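Local structure of SsRai1 (Scheffersomyces stipitis, 5BTO) at residues N129-L134 with L153-E158. The protein hydrolyses the NAD cap and other 5'-end structures of RNA with a divalent metal cation, and stabilises and stimulates the exoribonuclease RAT1. Sequence-based numbering, arbitrary orientation.
Sequences NDPVDL and LARRKE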
ATOM      1  N   ASN A 129       6.514   4.490 -15.043  1.00 19.11           N
ATOM      2  CA  ASN A 129       6.026   5.381 -16.088  1.00 24.33           C
ATOM      3  C   ASN A 129       5.124   4.676 -17.094  1.00 23.79           C
ATOM      4  O   ASN A 129       4.577   5.321 -17.986  1.00 26.02           O
ATOM      5  CB  ASN A 129       7.193   6.045 -16.817  1.00 28.64           C
ATOM      6  CG  ASN A 129       8.037   6.892 -15.894  1.00 36.75           C
ATOM      7  OD1 ASN A 129       7.513   7.629 -15.054  1.00 39.25           O
ATOM      8  ND2 ASN A 129       9.353   6.781 -16.028  1.00 40.24           N
ATOM      9  N   ASP A 130       4.973   3.359 -16.949  1.00 22.33           N
ATOM     10  CA  ASP A 130       4.183   2.570 -17.892  1.00 23.14           C
ATOM     11  C   ASP A 130       2.772   2.347 -17.360  1.00 20.51           C
ATOM     12  O   ASP A 130       2.600   1.794 -16.275  1.00 20.72           O
ATOM     13  CB  ASP A 130       4.835   1.204 -18.160  1.00 23.83           C
ATOM     14  CG  ASP A 130       6.196   1.316 -18.832  1.00 28.28           C
ATOM     15  OD1 ASP A 130       6.497   2.370 -19.438  1.00 31.43           O
ATOM     16  OD2 ASP A 130       6.965   0.329 -18.768  1.00 29.91           O
ATOM     17  N   PRO A 131       1.758   2.779 -18.119  1.00 21.84           N
ATOM     18  CA  PRO A 131       0.371   2.547 -17.699  1.00 20.89           C
ATOM     19  C   PRO A 131      -0.024   1.079 -17.790  1.00 20.24           C
ATOM     20  O   PRO A 131       0.544   0.322 -18.582  1.00 21.96           O
ATOM     21  CB  PRO A 131      -0.443   3.361 -18.708  1.00 23.82           C
ATOM     22  CG  PRO A 131       0.442   3.450 -19.920  1.00 24.86           C
ATOM     23  CD  PRO A 131       1.841   3.543 -19.376  1.00 23.68           C
ATOM     24  N   VAL A 132      -0.982   0.682 -16.958  1.00 16.84           N
ATOM     25  CA  VAL A 132      -1.575  -0.648 -17.027  1.00 17.36           C
ATOM     26  C   VAL A 132      -3.085  -0.496 -16.987  1.00 17.81           C
ATOM     27  O   VAL A 132      -3.624   0.240 -16.157  1.00 19.29           O
ATOM     28  CB  VAL A 132      -1.134  -1.546 -15.852  1.00 18.77           C
ATOM     29  CG1 VAL A 132      -1.798  -2.923 -15.945  1.00 20.23           C
ATOM     30  CG2 VAL A 132       0.378  -1.699 -15.830  1.00 19.16           C
ATOM     31  N   ASP A 133      -3.778  -1.171 -17.896  1.00 17.27           N
ATOM     32  CA  ASP A 133      -5.239  -1.195 -17.861  1.00 18.15           C
ATOM     33  C   ASP A 133      -5.746  -2.592 -18.189  1.00 18.19           C
ATOM     34  O   ASP A 133      -5.499  -3.110 -19.279  1.00 21.48           O
ATOM     35  CB  ASP A 133      -5.832  -0.163 -18.819  1.00 20.57           C
ATOM     36  CG  ASP A 133      -5.643   1.256 -18.325  1.00 22.45           C
ATOM     37  OD1 ASP A 133      -6.436   1.706 -17.464  1.00 24.46           O
ATOM     38  OD2 ASP A 133      -4.699   1.924 -18.791  1.00 24.20           O
ATOM     39  N   LEU A 134      -6.434  -3.205 -17.232  1.00 15.84           N
ATOM     40  CA  LEU A 134      -6.936  -4.559 -17.413  1.00 14.93           C
ATOM     41  C   LEU A 134      -8.418  -4.642 -17.121  1.00 15.47           C
ATOM     42  O   LEU A 134      -8.914  -3.999 -16.198  1.00 18.51           O
ATOM     43  CB  LEU A 134      -6.201  -5.526 -16.493  1.00 15.88           C
ATOM     44  CG  LEU A 134      -4.670  -5.531 -16.550  1.00 15.47           C
ATOM     45  CD1 LEU A 134      -4.117  -6.357 -15.403  1.00 16.12           C
ATOM     46  CD2 LEU A 134      -4.193  -6.071 -17.903  1.00 16.91           C
ATOM     47  N   LEU A 153      -5.699  -0.015 -28.488  1.00 40.02           N
ATOM     48  CA  LEU A 153      -5.652   0.567 -29.825  1.00 42.28           C
ATOM     49  C   LEU A 153      -5.241   2.029 -29.756  1.00 41.96           C
ATOM     50  O   LEU A 153      -4.351   2.473 -30.480  1.00 41.74           O
ATOM     51  CB  LEU A 153      -7.011   0.440 -30.515  1.00 45.78           C
ATOM     52  CG  LEU A 153      -7.341  -0.926 -31.124  1.00 49.51           C
ATOM     53  CD1 LEU A 153      -8.792  -0.984 -31.598  1.00 50.34           C
ATOM     54  CD2 LEU A 153      -6.387  -1.238 -32.266  1.00 50.75           C
ATOM     55  N   ALA A 154      -5.894   2.773 -28.872  1.00 40.88           N
ATOM     56  CA  ALA A 154      -5.621   4.194 -28.728  1.00 41.59           C
ATOM     57  C   ALA A 154      -4.201   4.437 -28.236  1.00 41.82           C
ATOM     58  O   ALA A 154      -3.554   5.407 -28.631  1.00 42.63           O
ATOM     59  CB  ALA A 154      -6.627   4.831 -27.783  1.00 39.77           C
ATOM     60  N   ARG A 155      -3.718   3.542 -27.379  1.00 41.10           N
ATOM     61  CA  ARG A 155      -2.427   3.717 -26.725  1.00 42.42           C
ATOM     62  C   ARG A 155      -1.251   3.549 -27.688  1.00 45.98           C
ATOM     63  O   ARG A 155      -0.311   4.344 -27.673  1.00 46.26           O
ATOM     64  CB  ARG A 155      -2.306   2.747 -25.551  1.00 43.45           C
ATOM     65  CG  ARG A 155      -1.164   3.039 -24.593  1.00 43.99           C
ATOM     66  CD  ARG A 155      -1.468   2.478 -23.207  1.00 44.45           C
ATOM     67  NE  ARG A 155      -2.376   3.342 -22.453  1.00 43.43           N
ATOM     68  CZ  ARG A 155      -3.021   2.977 -21.345  1.00 38.98           C
ATOM     69  NH1 ARG A 155      -2.882   1.746 -20.848  1.00 32.50           N
ATOM     70  NH2 ARG A 155      -3.815   3.847 -20.739  1.00 41.23           N
ATOM     71  N   ARG A 156      -1.303   2.522 -28.527  1.00 48.76           N
ATOM     72  CA  ARG A 156      -0.220   2.283 -29.477  1.00 52.19           C
ATOM     73  C   ARG A 156      -0.139   3.397 -30.521  1.00 53.01           C
ATOM     74  O   ARG A 156       0.951   3.830 -30.896  1.00 52.28           O
ATOM     75  CB  ARG A 156      -0.363   0.915 -30.147  1.00 55.14           C
ATOM     76  CG  ARG A 156      -0.170  -0.263 -29.198  1.00 56.94           C
ATOM     77  CD  ARG A 156      -0.019  -1.571 -29.960  1.00 59.74           C
ATOM     78  NE  ARG A 156      -0.910  -2.613 -29.457  1.00 62.32           N
ATOM     79  CZ  ARG A 156      -0.543  -3.575 -28.614  1.00 64.89           C
ATOM     80  NH1 ARG A 156       0.707  -3.638 -28.174  1.00 65.28           N
ATOM     81  NH2 ARG A 156      -1.430  -4.479 -28.212  1.00 65.68           N
ATOM     82  N   LYS A 157      -1.297   3.860 -30.981  1.00 53.62           N
ATOM     83  CA  LYS A 157      -1.350   4.958 -31.937  1.00 56.18           C
ATOM     84  C   LYS A 157      -0.840   6.243 -31.295  1.00 55.54           C
ATOM     85  O   LYS A 157      -0.086   7.000 -31.910  1.00 54.87           O
ATOM     86  CB  LYS A 157      -2.777   5.152 -32.453  1.00 59.05           C
ATOM     87  CG  LYS A 157      -2.901   6.205 -33.536  1.00 62.06           C
ATOM     88  CD  LYS A 157      -1.947   5.922 -34.690  1.00 64.17           C
ATOM     89  CE  LYS A 157      -2.055   6.991 -35.769  1.00 65.51           C
ATOM     90  NZ  LYS A 157      -1.840   8.362 -35.222  1.00 66.20           N
ATOM     91  N   GLU A 158      -1.258   6.483 -30.055  1.00 55.17           N
ATOM     92  CA  GLU A 158      -0.774   7.624 -29.288  1.00 56.26           C
ATOM     93  C   GLU A 158       0.749   7.597 -29.216  1.00 56.40           C
ATOM     94  O   GLU A 158       1.408   8.603 -29.468  1.00 54.95           O
ATOM     95  CB  GLU A 158      -1.366   7.617 -27.876  1.00 58.39           C
ATOM     96  CG  GLU A 158      -0.903   8.773 -27.001  1.00 60.88           C
ATOM     97  CD  GLU A 158      -1.371   8.649 -25.557  1.00 64.17           C
ATOM     98  OE1 GLU A 158      -1.888   7.574 -25.179  1.00 65.21           O
ATOM     99  OE2 GLU A 158      -1.222   9.630 -24.798  1.00 65.17           O
TER
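A salt bridge between D133 and R155 ties the beginning of strand 132-139 to helix 149-166 in the PD-(D/E)XK nuclease fold of this DXO/Dom3Z family enzyme. Strand 132-139 lies inside the large mixed sheet; the chain returns along the antiparallel strand 142-147 and then enters the helix, so the bridge links the first strand of a β-hairpin to the helix that follows it. The backbones stay well apart, with the CA atoms of P131 and R155 9.5 Å from each other, and the long side chain of R155 spans the gap. R155 sets out with CG anti to the backbone N (chi1 -166°) and bends at chi3, bringing the end of its guanidinium to the aspartate.

Both terminal nitrogens converge on one oxygen. R155 NH1 donates to D133 OD2 at 2.8 Å on the anti lone pair, while R155 NH2 reaches the same D133 OD2 at 2.9 Å from the syn side, out of the carboxylate plane. The oxygen lies almost exactly in the guanidinium plane, but sharing one acceptor bends both bonds, and the carboxylate and guanidinium planes are turned 41° apart. The other oxygen, OD1, is satisfied by the hydroxyl of S363 on the adjacent strand 359-365, so both carboxylate oxygens have partners and the aspartate joins helix to sheet.

P131, just before the strand, supplies a rigid nonpolar surface: its CB sits over one guanidinium face, offset toward the rim, as suits a flat group whose donors point outward at its edge. V132 turns the other way, against F364, as expected of alternating strand residues. Farther back along the arginine, P131 CG lies 3.8 Å from R155 NE.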